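Malate dehydrogenase (Entamoeba histolytica, PDB 3I0P) binds nicotinamide-adenine-dinucleotide and probably uses it to interconvert malate and oxaloacetate. Local coordinates at residues A32-D37 and N96-M101. Numbering follows the deposited sequence.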
ATOM      1  N   ALA A  32      -4.005  -0.678  31.167  1.00 22.59           N
ATOM      2  CA  ALA A  32      -5.458  -0.500  31.070  1.00 21.74           C
ATOM      3  C   ALA A  32      -5.790   0.765  30.291  1.00 21.21           C
ATOM      4  O   ALA A  32      -6.708   0.762  29.481  1.00 21.30           O
ATOM      5  CB  ALA A  32      -6.107  -0.473  32.445  1.00 21.67           C
ATOM      6  N   ARG A  33      -5.027   1.834  30.528  1.00 20.54           N
ATOM      7  CA  ARG A  33      -5.224   3.101  29.831  1.00 20.04           C
ATOM      8  C   ARG A  33      -4.906   3.032  28.335  1.00 19.96           C
ATOM      9  O   ARG A  33      -5.683   3.520  27.514  1.00 19.93           O
ATOM     10  CB  ARG A  33      -4.442   4.234  30.501  1.00 19.75           C
ATOM     11  CG  ARG A  33      -5.276   5.037  31.484  1.00 19.25           C
ATOM     12  CD  ARG A  33      -4.506   6.213  32.053  1.00 18.14           C
ATOM     13  NE  ARG A  33      -3.343   5.792  32.825  1.00 16.10           N
ATOM     14  CZ  ARG A  33      -2.103   6.227  32.624  1.00 16.98           C
ATOM     15  NH1 ARG A  33      -1.835   7.123  31.675  1.00 14.66           N
ATOM     16  NH2 ARG A  33      -1.122   5.775  33.399  1.00 17.63           N
ATOM     17  N   MET A  34      -3.780   2.418  27.986  1.00 19.90           N
ATOM     18  CA  MET A  34      -3.388   2.293  26.589  1.00 19.98           C
ATOM     19  C   MET A  34      -4.430   1.495  25.808  1.00 20.06           C
ATOM     20  O   MET A  34      -4.842   1.907  24.737  1.00 20.09           O
ATOM     21  CB  MET A  34      -1.997   1.660  26.458  1.00 20.02           C
ATOM     22  CG  MET A  34      -0.847   2.564  26.906  1.00 19.69           C
ATOM     23  SD  MET A  34       0.760   1.778  26.660  1.00 20.80           S
ATOM     24  CE  MET A  34       1.900   3.081  27.125  1.00 17.78           C
ATOM     25  N   VAL A  35      -4.877   0.379  26.385  1.00 20.21           N
ATOM     26  CA  VAL A  35      -5.843  -0.530  25.765  1.00 20.02           C
ATOM     27  C   VAL A  35      -7.229   0.082  25.616  1.00 20.51           C
ATOM     28  O   VAL A  35      -7.854  -0.049  24.559  1.00 21.34           O
ATOM     29  CB  VAL A  35      -5.944  -1.852  26.559  1.00 20.07           C
ATOM     30  CG1 VAL A  35      -7.140  -2.706  26.113  1.00 19.04           C
ATOM     31  CG2 VAL A  35      -4.642  -2.618  26.437  1.00 19.52           C
ATOM     32  N   ARG A  36      -7.720   0.748  26.657  1.00 20.27           N
ATOM     33  CA  ARG A  36      -9.042   1.328  26.580  1.00 19.97           C
ATOM     34  C   ARG A  36      -9.061   2.520  25.622  1.00 19.76           C
ATOM     35  O   ARG A  36     -10.060   2.731  24.940  1.00 19.90           O
ATOM     36  CB  ARG A  36      -9.592   1.673  27.973  1.00 20.18           C
ATOM     37  CG  ARG A  36      -9.045   2.934  28.606  1.00 20.56           C
ATOM     38  CD  ARG A  36      -9.896   4.144  28.276  1.00 20.15           C
ATOM     39  NE  ARG A  36      -9.241   5.356  28.756  1.00 20.90           N
ATOM     40  CZ  ARG A  36      -9.421   5.870  29.966  1.00 21.61           C
ATOM     41  NH1 ARG A  36     -10.242   5.284  30.819  1.00 23.05           N
ATOM     42  NH2 ARG A  36      -8.787   6.974  30.328  1.00 22.18           N
ATOM     43  N   ASP A  37      -7.959   3.276  25.558  1.00 19.22           N
ATOM     44  CA  ASP A  37      -7.843   4.396  24.613  1.00 18.60           C
ATOM     45  C   ASP A  37      -7.986   3.921  23.169  1.00 18.55           C
ATOM     46  O   ASP A  37      -8.722   4.521  22.383  1.00 18.21           O
ATOM     47  CB  ASP A  37      -6.516   5.138  24.767  1.00 18.38           C
ATOM     48  CG  ASP A  37      -6.519   6.138  25.914  1.00 17.89           C
ATOM     49  OD1 ASP A  37      -7.554   6.325  26.588  1.00 16.34           O
ATOM     50  OD2 ASP A  37      -5.453   6.753  26.131  1.00 17.57           O
ATOM     51  N   ASN A  96       1.865  -2.880  23.133  1.00 17.50           N
ATOM     52  CA  ASN A  96       3.047  -2.975  22.280  1.00 18.04           C
ATOM     53  C   ASN A  96       2.993  -1.919  21.168  1.00 18.52           C
ATOM     54  O   ASN A  96       3.979  -1.208  20.911  1.00 18.29           O
ATOM     55  CB  ASN A  96       3.204  -4.395  21.710  1.00 18.03           C
ATOM     56  CG  ASN A  96       3.372  -5.462  22.806  1.00 18.22           C
ATOM     57  OD1 ASN A  96       4.217  -5.335  23.691  1.00 18.70           O
ATOM     58  ND2 ASN A  96       2.565  -6.517  22.740  1.00 17.80           N
ATOM     59  N   GLY A  97       1.822  -1.801  20.540  1.00 18.79           N
ATOM     60  CA  GLY A  97       1.600  -0.839  19.471  1.00 19.35           C
ATOM     61  C   GLY A  97       1.840   0.610  19.868  1.00 19.78           C
ATOM     62  O   GLY A  97       2.535   1.349  19.156  1.00 19.92           O
ATOM     63  N   THR A  98       1.264   1.013  21.004  1.00 19.65           N
ATOM     64  CA  THR A  98       1.369   2.385  21.482  1.00 19.25           C
ATOM     65  C   THR A  98       2.816   2.707  21.797  1.00 19.29           C
ATOM     66  O   THR A  98       3.349   3.727  21.360  1.00 19.29           O
ATOM     67  CB  THR A  98       0.471   2.623  22.711  1.00 19.15           C
ATOM     68  OG1 THR A  98      -0.891   2.412  22.337  1.00 18.63           O
ATOM     69  CG2 THR A  98       0.623   4.037  23.247  1.00 18.29           C
ATOM     70  N   ILE A  99       3.456   1.823  22.543  1.00 19.55           N
ATOM     71  CA  ILE A  99       4.866   1.994  22.859  1.00 19.95           C
ATOM     72  C   ILE A  99       5.744   1.969  21.589  1.00 20.21           C
ATOM     73  O   ILE A  99       6.565   2.870  21.386  1.00 20.00           O
ATOM     74  CB  ILE A  99       5.316   0.985  23.925  1.00 20.02           C
ATOM     75  CG1 ILE A  99       4.572   1.285  25.233  1.00 19.25           C
ATOM     76  CG2 ILE A  99       6.866   1.005  24.096  1.00 19.81           C
ATOM     77  CD1 ILE A  99       4.581   0.150  26.231  1.00 19.48           C
ATOM     78  N   GLY A 100       5.524   0.972  20.726  1.00 20.53           N
ATOM     79  CA  GLY A 100       6.262   0.832  19.470  1.00 20.79           C
ATOM     80  C   GLY A 100       6.222   2.054  18.564  1.00 21.11           C
ATOM     81  O   GLY A 100       7.262   2.499  18.068  1.00 21.61           O
ATOM     82  N   MET A 101       5.030   2.596  18.345  1.00 21.06           N
ATOM     83  CA  MET A 101       4.864   3.763  17.487  1.00 21.35           C
ATOM     84  C   MET A 101       5.398   5.035  18.152  1.00 21.91           C
ATOM     85  O   MET A 101       6.116   5.808  17.520  1.00 22.07           O
ATOM     86  CB  MET A 101       3.396   3.927  17.048  1.00 21.06           C
ATOM     87  CG  MET A 101       3.115   5.178  16.216  1.00 20.01           C
ATOM     88  SD  MET A 101       4.049   5.321  14.670  1.00 18.26           S
ATOM     89  CE  MET A 101       2.996   4.435  13.524  1.00 15.49           C
TER
HETATM   90  O   HOH W   1      -2.916   3.584  23.714  1.00 14.78           O
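Met34 reaches from helix 29-45 to Thr98 and Ile99 of helix 93-111 and carries every direct contact between the two segments. Its chain runs straight on past CG (chi2 -178°, chi3 175°), which brings sulfur and methyl up to the opposite helix. The CA atoms of Met34 and Thr98, the closest pair between segments 32-37 and 96-101, are 7.0 Å apart, and an unbranched, flexible thioether can lie between the two backbones and offer both sulfur and methyl. Met34 SD rests 4.0 Å from Thr98 CB. Beyond it, Met34 CE meets Ile99 CG1 at 3.7 Å, the methionine lying nearly perpendicular to the isoleucine. Branched and apolar, Ile99 can turn its CG1-CD1 arm to this methyl while its side chain also touches Pro74.

In the fold, helix 29-45 packs on helix 11-24 through Ala32, which touches Tyr19 and Leu22, so the buried contact joins the N-terminal helices to the helix preceding strand 113-121 of the mixed seven-stranded sheet. Tyr129 and Tyr130 of helix 127-136 also pack on Thr98.

The polar link is indirect: one water donates to Met34 O at 2.8 Å and to Thr98 OG1 at 2.7 Å. Thr98 takes part in both the apolar and the polar contact, since its CG2 adds to the apolar surface near Met34 SD while OG1, beside its own backbone N (chi1 -62°), accepts from the water and also hydrogen-bonds His94 O one turn earlier.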